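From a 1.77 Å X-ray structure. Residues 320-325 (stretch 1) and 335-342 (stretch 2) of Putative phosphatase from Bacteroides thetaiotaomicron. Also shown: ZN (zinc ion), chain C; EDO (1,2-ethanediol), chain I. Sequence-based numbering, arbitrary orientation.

Stretch 1 (320-325) TGKYAY
Stretch 2 335-342: MRSDYDEI

Three backbone hydrogen bonds join the stretches: Ala-324 N to Ser-337 O (2.9 Å, 152°), Ser-337 N to Ala-324 O (2.9 Å, 165°) and Tyr-339 N to Lys-322 O (3.0 Å, 152°). They fix an antiparallel register, with strands 323-325 and 335-340 at 161°. Ala-324 faces Ser-337 as the hydrogen-bonded pair (CA-CA 5.3 Å); the non-hydrogen-bonded pairs Tyr-323/Asp-338 and Tyr-325/Arg-336 lie closer, at 4.4 and 4.6 Å.

Those two pairs put their side chains on one face. Arg-336, extended (chi1 to chi3 all t, chi4 -73°), lays its guanidinium flat on the Tyr-323 ring (chi1 p, chi2 92°): CZ lies 4.0 Å from the ring centroid, 21° off the normal, a cation-pi stack. Arg-336 NH1 also forms a salt bridge to Asp-338 OD1 (2.8 Å; Asp-338 chi1 m), so one side chain offers charge to the carboxylate and a flat surface to the ring. Water 2 donates to Lys-322 O and Asp-338 OD1, both at 2.6 Å. Tyr-325 (m, chi2 -30°) turns its ring edge to Arg-336, CE1 to CG 3.8 Å.

Small Ala-324 and Ser-337 (t) occupy the other face, both buried. Before the strand, Gly-321 adopts phi/psi 75/8, a positive phi that favours glycine; its O lies 3.3 Å from Tyr-339 CB. The contact buries 462 Å² in total.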

# COMPACT_ATOMS: atom_id res chain seq x y z
N THR A 320 -3.40 11.60 -20.68
CA THR A 320 -4.19 12.83 -20.77
C THR A 320 -3.37 13.96 -21.38
O THR A 320 -3.92 14.98 -21.75
CB THR A 320 -4.67 13.32 -19.39
OG1 THR A 320 -3.53 13.63 -18.58
CG2 THR A 320 -5.54 12.27 -18.68
N GLY A 321 -2.05 13.78 -21.46
CA GLY A 321 -1.13 14.80 -21.96
C GLY A 321 -0.88 15.93 -20.96
O GLY A 321 -0.21 16.90 -21.28
N LYS A 322 -1.38 15.79 -19.74
CA LYS A 322 -1.30 16.88 -18.75
C LYS A 322 0.03 16.97 -17.98
O LYS A 322 0.30 17.97 -17.30
CB LYS A 322 -2.50 16.79 -17.81
CG LYS A 322 -3.82 17.01 -18.53
CD LYS A 322 -5.02 17.16 -17.61
CE LYS A 322 -6.31 17.30 -18.44
NZ LYS A 322 -7.55 17.50 -17.61
N TYR A 323 0.82 15.91 -18.05
CA TYR A 323 2.15 15.88 -17.46
C TYR A 323 2.99 14.76 -18.06
O TYR A 323 2.48 13.93 -18.82
CB TYR A 323 2.11 15.78 -15.94
CG TYR A 323 1.57 14.51 -15.32
CD1 TYR A 323 2.41 13.46 -15.00
CD2 TYR A 323 0.23 14.41 -14.98
CE1 TYR A 323 1.92 12.31 -14.37
CE2 TYR A 323 -0.28 13.25 -14.36
CZ TYR A 323 0.57 12.22 -14.06
OH TYR A 323 0.09 11.09 -13.42
N ALA A 324 4.28 14.78 -17.74
CA ALA A 324 5.25 13.80 -18.22
C ALA A 324 6.30 13.49 -17.16
O ALA A 324 6.57 14.32 -16.29
CB ALA A 324 5.94 14.30 -19.47
N TYR A 325 6.86 12.29 -17.25
CA TYR A 325 7.99 11.92 -16.43
C TYR A 325 9.23 11.85 -17.32
O TYR A 325 9.18 11.34 -18.44
CB TYR A 325 7.80 10.56 -15.73
CG TYR A 325 6.66 10.46 -14.75
CD1 TYR A 325 6.22 11.57 -14.02
CD2 TYR A 325 6.07 9.24 -14.47
CE1 TYR A 325 5.20 11.46 -13.10
CE2 TYR A 325 5.05 9.12 -13.54
CZ TYR A 325 4.62 10.23 -12.86
OH TYR A 325 3.60 10.10 -11.95
N MSE A 335 12.17 12.86 -13.13
CA MSE A 335 11.67 14.20 -12.90
C MSE A 335 10.24 14.24 -13.46
O MSE A 335 9.86 13.39 -14.28
CB MSE A 335 12.54 15.25 -13.58
CG MSE A 335 14.01 15.24 -13.15
SE MSE A 335 15.04 16.69 -13.93
CE MSE A 335 14.34 18.13 -12.84
N ARG A 336 9.45 15.20 -13.00
CA ARG A 336 8.09 15.39 -13.45
C ARG A 336 7.95 16.79 -14.02
O ARG A 336 8.47 17.75 -13.46
CB ARG A 336 7.10 15.19 -12.32
CG ARG A 336 5.61 15.26 -12.70
CD ARG A 336 4.76 15.03 -11.45
NE ARG A 336 3.31 14.95 -11.67
CZ ARG A 336 2.53 15.98 -11.96
NH1 ARG A 336 3.06 17.18 -12.12
NH2 ARG A 336 1.23 15.82 -12.12
N SER A 337 7.22 16.88 -15.13
CA SER A 337 6.97 18.15 -15.79
C SER A 337 5.47 18.34 -16.07
O SER A 337 4.83 17.45 -16.66
CB SER A 337 7.78 18.19 -17.09
OG SER A 337 7.53 19.34 -17.86
N ASP A 338 4.91 19.48 -15.66
CA ASP A 338 3.51 19.81 -15.94
C ASP A 338 3.36 20.40 -17.36
O ASP A 338 4.28 21.04 -17.86
CB ASP A 338 2.94 20.78 -14.91
CG ASP A 338 2.71 20.12 -13.57
OD1 ASP A 338 1.83 19.23 -13.50
OD2 ASP A 338 3.40 20.48 -12.58
N TYR A 339 2.21 20.17 -17.99
CA TYR A 339 1.95 20.66 -19.34
C TYR A 339 1.02 21.86 -19.33
O TYR A 339 -0.10 21.76 -18.83
CB TYR A 339 1.32 19.55 -20.16
CG TYR A 339 1.19 19.82 -21.65
CD1 TYR A 339 2.30 19.70 -22.49
CD2 TYR A 339 -0.05 20.12 -22.23
CE1 TYR A 339 2.19 19.90 -23.89
CE2 TYR A 339 -0.17 20.33 -23.62
CZ TYR A 339 0.96 20.21 -24.43
OH TYR A 339 0.86 20.39 -25.80
N ASP A 340 1.47 22.98 -19.87
CA ASP A 340 0.63 24.18 -19.97
C ASP A 340 -0.26 23.96 -21.19
O ASP A 340 0.23 23.99 -22.33
CB ASP A 340 1.46 25.45 -20.11
CG ASP A 340 0.61 26.71 -20.19
OD1 ASP A 340 -0.49 26.65 -20.78
OD2 ASP A 340 1.04 27.77 -19.67
N GLU A 341 -1.55 23.76 -20.95
CA GLU A 341 -2.50 23.45 -22.02
C GLU A 341 -2.83 24.60 -22.97
O GLU A 341 -3.33 24.35 -24.06
CB GLU A 341 -3.79 22.87 -21.43
CG GLU A 341 -3.54 21.49 -20.85
CD GLU A 341 -4.80 20.68 -20.64
OE1 GLU A 341 -5.73 21.17 -19.96
OE2 GLU A 341 -4.84 19.54 -21.15
N ILE A 342 -2.54 25.84 -22.57
CA ILE A 342 -2.78 27.00 -23.43
C ILE A 342 -1.58 27.19 -24.37
O ILE A 342 -1.75 27.29 -25.58
CB ILE A 342 -3.08 28.27 -22.61
CG1 ILE A 342 -4.26 28.04 -21.66
CG2 ILE A 342 -3.39 29.45 -23.52
CD1 ILE A 342 -5.54 27.62 -22.35
ZN ZN C . -0.34 29.29 -19.62
C1 EDO I . 0.80 19.76 -9.17
O1 EDO I . 0.32 20.14 -10.46
C2 EDO I . 2.04 18.89 -9.32
O2 EDO I . 3.01 19.53 -10.16
O HOH W 1 -2.93 17.63 -22.85
O HOH W 2 -0.19 19.30 -15.11
O HOH W 3 2.55 12.18 -10.64
O HOH W 4 0.66 30.54 -18.31